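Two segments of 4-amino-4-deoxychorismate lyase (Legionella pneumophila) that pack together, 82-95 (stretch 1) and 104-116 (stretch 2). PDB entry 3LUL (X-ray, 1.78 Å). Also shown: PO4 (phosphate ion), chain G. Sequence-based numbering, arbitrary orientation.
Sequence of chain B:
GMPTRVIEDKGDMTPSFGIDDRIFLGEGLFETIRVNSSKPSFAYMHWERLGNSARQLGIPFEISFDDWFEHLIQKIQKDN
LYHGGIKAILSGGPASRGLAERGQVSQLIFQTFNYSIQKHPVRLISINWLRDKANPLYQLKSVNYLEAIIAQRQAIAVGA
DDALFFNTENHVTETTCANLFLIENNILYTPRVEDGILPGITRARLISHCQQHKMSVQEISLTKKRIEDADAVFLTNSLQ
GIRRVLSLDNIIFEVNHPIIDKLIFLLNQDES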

# COMPACT_ATOMS: atom_id res chain seq x y z
N TYR B 82 -7.28 -30.72 4.29
CA TYR B 82 -7.88 -31.09 5.56
C TYR B 82 -7.58 -29.97 6.53
O TYR B 82 -8.48 -29.18 6.84
N HIS B 83 -6.33 -29.86 6.98
CA HIS B 83 -5.89 -28.68 7.71
C HIS B 83 -5.09 -27.80 6.74
O HIS B 83 -4.27 -28.30 5.96
N GLY B 84 -5.27 -26.50 6.84
CA GLY B 84 -4.50 -25.56 5.99
C GLY B 84 -5.17 -24.20 5.94
O GLY B 84 -5.82 -23.81 6.91
N GLY B 85 -4.98 -23.49 4.83
CA GLY B 85 -5.60 -22.19 4.66
C GLY B 85 -6.19 -21.94 3.30
O GLY B 85 -5.84 -22.62 2.32
N ILE B 86 -7.09 -20.96 3.25
CA ILE B 86 -7.57 -20.41 1.98
C ILE B 86 -7.45 -18.89 2.02
O ILE B 86 -7.81 -18.26 3.01
N LYS B 87 -6.89 -18.32 0.95
CA LYS B 87 -6.81 -16.85 0.80
C LYS B 87 -7.80 -16.42 -0.27
O LYS B 87 -7.80 -16.98 -1.37
N ALA B 88 -8.67 -15.48 0.06
CA ALA B 88 -9.61 -14.87 -0.92
C ALA B 88 -9.06 -13.49 -1.23
O ALA B 88 -8.72 -12.77 -0.32
N ILE B 89 -8.90 -13.16 -2.51
CA ILE B 89 -8.47 -11.83 -2.94
C ILE B 89 -9.57 -11.23 -3.81
O ILE B 89 -9.99 -11.86 -4.76
N LEU B 90 -10.04 -10.03 -3.44
CA LEU B 90 -11.08 -9.28 -4.17
C LEU B 90 -10.40 -8.06 -4.78
O LEU B 90 -9.83 -7.23 -4.06
N SER B 91 -10.43 -7.98 -6.11
CA SER B 91 -9.84 -6.84 -6.83
C SER B 91 -10.92 -5.89 -7.23
O SER B 91 -12.08 -6.28 -7.41
N GLY B 92 -10.54 -4.63 -7.40
CA GLY B 92 -11.47 -3.60 -7.92
C GLY B 92 -11.91 -3.92 -9.34
O GLY B 92 -12.99 -3.53 -9.77
N GLY B 93 -11.08 -4.66 -10.07
CA GLY B 93 -11.45 -5.16 -11.39
C GLY B 93 -10.91 -4.34 -12.54
O GLY B 93 -10.34 -3.25 -12.33
N PRO B 94 -11.09 -4.84 -13.80
CA PRO B 94 -10.71 -4.10 -14.99
C PRO B 94 -11.42 -2.78 -15.04
O PRO B 94 -12.60 -2.70 -14.71
N ALA B 95 -10.72 -1.75 -15.46
CA ALA B 95 -11.32 -0.44 -15.56
C ALA B 95 -10.51 0.38 -16.51
O ALA B 95 -9.34 0.05 -16.78
N GLN B 104 -16.47 -1.69 -12.74
CA GLN B 104 -17.88 -2.07 -12.75
C GLN B 104 -18.06 -3.50 -12.23
O GLN B 104 -19.12 -3.80 -11.64
N VAL B 105 -17.08 -4.37 -12.48
CA VAL B 105 -17.13 -5.77 -12.04
C VAL B 105 -15.86 -6.13 -11.25
O VAL B 105 -14.74 -6.14 -11.79
N SER B 106 -16.05 -6.37 -9.96
CA SER B 106 -14.96 -6.85 -9.13
C SER B 106 -14.70 -8.34 -9.39
O SER B 106 -15.55 -9.07 -9.91
N GLN B 107 -13.50 -8.78 -9.05
CA GLN B 107 -13.04 -10.11 -9.38
C GLN B 107 -12.59 -10.74 -8.07
O GLN B 107 -11.96 -10.10 -7.26
N LEU B 108 -12.96 -11.98 -7.87
CA LEU B 108 -12.60 -12.70 -6.68
C LEU B 108 -11.82 -13.94 -7.08
O LEU B 108 -12.24 -14.66 -8.02
N ILE B 109 -10.68 -14.18 -6.43
CA ILE B 109 -9.90 -15.41 -6.60
C ILE B 109 -9.70 -16.09 -5.24
O ILE B 109 -9.41 -15.43 -4.24
N PHE B 110 -9.89 -17.41 -5.22
CA PHE B 110 -9.57 -18.23 -4.04
C PHE B 110 -8.39 -19.15 -4.30
O PHE B 110 -8.29 -19.76 -5.37
N GLN B 111 -7.50 -19.22 -3.33
CA GLN B 111 -6.33 -20.10 -3.40
C GLN B 111 -6.11 -20.80 -2.07
O GLN B 111 -6.19 -20.17 -1.02
N THR B 112 -5.83 -22.10 -2.13
CA THR B 112 -5.56 -22.88 -0.93
C THR B 112 -4.06 -22.97 -0.74
O THR B 112 -3.25 -22.78 -1.68
N PHE B 113 -3.68 -23.29 0.48
CA PHE B 113 -2.29 -23.56 0.80
C PHE B 113 -2.20 -24.39 2.06
O PHE B 113 -3.13 -24.45 2.88
N ASN B 114 -1.07 -25.06 2.20
CA ASN B 114 -0.75 -25.83 3.38
C ASN B 114 0.34 -25.09 4.13
O ASN B 114 1.24 -24.51 3.51
N TYR B 115 0.29 -25.12 5.46
CA TYR B 115 1.30 -24.44 6.28
C TYR B 115 1.38 -25.07 7.66
O TYR B 115 0.44 -25.73 8.09
N SER B 116 2.53 -24.88 8.33
CA SER B 116 2.76 -25.37 9.69
C SER B 116 2.48 -24.27 10.72
O SER B 116 2.92 -23.15 10.56

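Strands 84-91 and 106-113 run antiparallel as neighbours in one sheet, so their side chains alternate between its two faces and pack beside one another. Eight backbone hydrogen bonds fix the register, from G85 N to F113 O (2.9 Å) at one end to the weak Q107 N to S91 O bond (3.3 Å) at the other. Together the stretches bury 935 Å², and the residues that give up most to the contact, Q107, G85 and F113, lie at its two ends.

Q107 shares a face with S91, I89 and I109. With chi1 and chi2 both m, its side chain folds back toward the residues just before its strand, and Q107 NE2 donates to V105 O (3.1 Å, nearly linear), while OE1 is satisfied elsewhere in the structure. The aliphatic part packs against the turn after strand 84-91: Q107 CG lies 3.9 Å from P94 CD and 4.0 Å from G93 CA. Q107 CB also meets S91 OG at 3.2 Å, the serine being in the p rotamer. G93 sits too close for a side chain, since a CB there would clash with V105 O; its backbone angles alone already call for glycine.

At the far end, F113 (chi1 p) swings its ring across the neighbouring strand to cover G85. G85 CA stands 3.9 Å from the centroid of the F113 ring, close to the ring normal, in a CH-pi contact. The glycine makes this possible, because a CB at this position would run into F113 CZ. The ring edge reaches on to K87, whose CB is 4.1 Å from F113 CE1; the lysine chain, t throughout, then extends away from stretch 2. Y115, also p, brings its ring edge to G84 and G85, with Y115 CE1 3.4 Å from G84 C.

The opposite face is apolar along most of its length. I86 (m, t) places CG2 4.2 Å from F110 CD1 and CG1 3.8 Å from T112 CG2. The small A88 lies between larger neighbours, its CB 3.8 Å from F110 CE1 and 4.3 Å from L108 CD1. L108 and L90, both t, p, meet through L108 CD1 and L90 CB at 4.1 Å.

Water closes both ends. Waters 1 and 2 each link H83 O to N114 ND2, bridging two atoms that do not bond directly, while waters 3 and 4 connect P94 O to Q104 N and V105 N, respectively. Beyond the contact, S116 binds a phosphate, probably from the crystallisation liquor, through S116 N to PO4 O4 (3.0 Å) and S116 OG to PO4 O2 (2.6 Å).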

# COMPACT_ATOMS: atom_id res chain seq x y z
CB TYR B 82 -7.42 -32.47 6.04
CG TYR B 82 -8.14 -33.03 7.27
CD1 TYR B 82 -9.30 -33.82 7.13
CD2 TYR B 82 -7.64 -32.82 8.55
CE1 TYR B 82 -9.95 -34.36 8.25
CE2 TYR B 82 -8.29 -33.38 9.69
CZ TYR B 82 -9.44 -34.13 9.53
OH TYR B 82 -10.05 -34.67 10.65
CB HIS B 83 -5.00 -29.01 8.89
CG HIS B 83 -5.64 -29.88 9.93
ND1 HIS B 83 -6.98 -29.81 10.24
CD2 HIS B 83 -5.09 -30.78 10.78
CE1 HIS B 83 -7.24 -30.67 11.21
NE2 HIS B 83 -6.12 -31.26 11.57
CB ILE B 86 -9.06 -20.73 1.69
CG1 ILE B 86 -9.31 -22.20 1.45
CG2 ILE B 86 -9.53 -19.96 0.42
CD1 ILE B 86 -10.79 -22.54 1.33
CB LYS B 87 -5.39 -16.42 0.46
CG LYS B 87 -5.17 -14.90 0.52
CD LYS B 87 -3.68 -14.53 0.33
CE LYS B 87 -3.50 -13.02 0.13
NZ LYS B 87 -2.04 -12.61 0.17
CB ALA B 88 -10.96 -14.74 -0.33
CB ILE B 89 -7.15 -11.85 -3.75
CG1 ILE B 89 -6.03 -12.56 -2.96
CG2 ILE B 89 -6.70 -10.43 -4.07
CD1 ILE B 89 -4.72 -12.70 -3.79
CB LEU B 90 -12.17 -8.80 -3.23
CG LEU B 90 -13.33 -8.02 -3.83
CD1 LEU B 90 -14.22 -8.93 -4.65
CD2 LEU B 90 -14.14 -7.31 -2.72
CB SER B 91 -9.15 -7.31 -8.10
OG SER B 91 -10.08 -7.76 -9.06
CB PRO B 94 -11.20 -4.98 -16.15
CG PRO B 94 -11.32 -6.31 -15.62
CD PRO B 94 -11.55 -6.21 -14.12
CB ALA B 95 -11.34 0.23 -14.19
CB GLN B 104 -18.47 -2.02 -14.18
CG GLN B 104 -18.07 -0.80 -15.00
CD GLN B 104 -19.24 -0.15 -15.71
OE1 GLN B 104 -19.40 -0.29 -16.94
NE2 GLN B 104 -20.08 0.56 -14.95
CB VAL B 105 -17.34 -6.76 -13.22
CG1 VAL B 105 -17.43 -8.22 -12.70
CG2 VAL B 105 -18.60 -6.38 -14.03
CB SER B 106 -15.24 -6.56 -7.65
OG SER B 106 -16.47 -7.12 -7.22
CB GLN B 107 -11.91 -10.05 -10.40
CG GLN B 107 -12.15 -9.06 -11.56
CD GLN B 107 -13.01 -9.64 -12.64
OE1 GLN B 107 -12.72 -10.73 -13.15
NE2 GLN B 107 -14.09 -8.93 -13.01
CB LEU B 108 -13.89 -13.04 -5.96
CG LEU B 108 -13.92 -13.60 -4.55
CD1 LEU B 108 -13.03 -12.79 -3.57
CD2 LEU B 108 -15.38 -13.64 -4.12
CB ILE B 109 -8.55 -15.15 -7.29
CG1 ILE B 109 -8.80 -14.73 -8.75
CG2 ILE B 109 -7.60 -16.41 -7.22
CD1 ILE B 109 -7.50 -14.36 -9.53
CB PHE B 110 -10.75 -19.11 -3.66
CG PHE B 110 -12.00 -18.37 -3.36
CD1 PHE B 110 -12.27 -17.96 -2.05
CD2 PHE B 110 -12.94 -18.11 -4.37
CE1 PHE B 110 -13.45 -17.29 -1.76
CE2 PHE B 110 -14.12 -17.44 -4.08
CZ PHE B 110 -14.38 -17.04 -2.77
CB GLN B 111 -5.08 -19.29 -3.72
CG GLN B 111 -5.04 -18.80 -5.16
CD GLN B 111 -4.85 -19.93 -6.19
OE1 GLN B 111 -5.73 -20.22 -7.01
NE2 GLN B 111 -3.68 -20.57 -6.15
CB THR B 112 -6.13 -24.32 -0.99
OG1 THR B 112 -5.49 -25.08 -2.03
CG2 THR B 112 -7.60 -24.30 -1.22
CB PHE B 113 -1.49 -22.26 0.96
CG PHE B 113 -2.09 -21.30 1.95
CD1 PHE B 113 -3.08 -20.40 1.56
CD2 PHE B 113 -1.67 -21.29 3.28
CE1 PHE B 113 -3.64 -19.49 2.48
CE2 PHE B 113 -2.21 -20.38 4.20
CZ PHE B 113 -3.20 -19.49 3.82
CB ASN B 114 -0.29 -27.21 2.98
CG ASN B 114 -1.42 -28.10 2.57
OD1 ASN B 114 -1.83 -28.09 1.40
ND2 ASN B 114 -1.95 -28.85 3.51
CB TYR B 115 0.94 -22.95 6.41
CG TYR B 115 -0.27 -22.70 7.27
CD1 TYR B 115 -1.55 -22.84 6.76
CD2 TYR B 115 -0.13 -22.35 8.61
CE1 TYR B 115 -2.66 -22.63 7.57
CE2 TYR B 115 -1.22 -22.13 9.41
CZ TYR B 115 -2.49 -22.25 8.89
OH TYR B 115 -3.57 -22.04 9.70
CB SER B 116 4.22 -25.84 9.87
OG SER B 116 4.52 -27.02 9.13
P PO4 G . 5.64 -25.48 6.17
O1 PO4 G . 4.55 -25.61 5.14
O2 PO4 G . 5.81 -26.77 6.93
O3 PO4 G . 6.96 -25.15 5.53
O4 PO4 G . 5.21 -24.35 7.09
O HOH W 1 -4.42 -30.67 4.18
O HOH W 2 -1.52 -27.52 6.16
O HOH W 3 -14.92 -1.24 -15.35
O HOH W 4 -14.57 -4.45 -13.94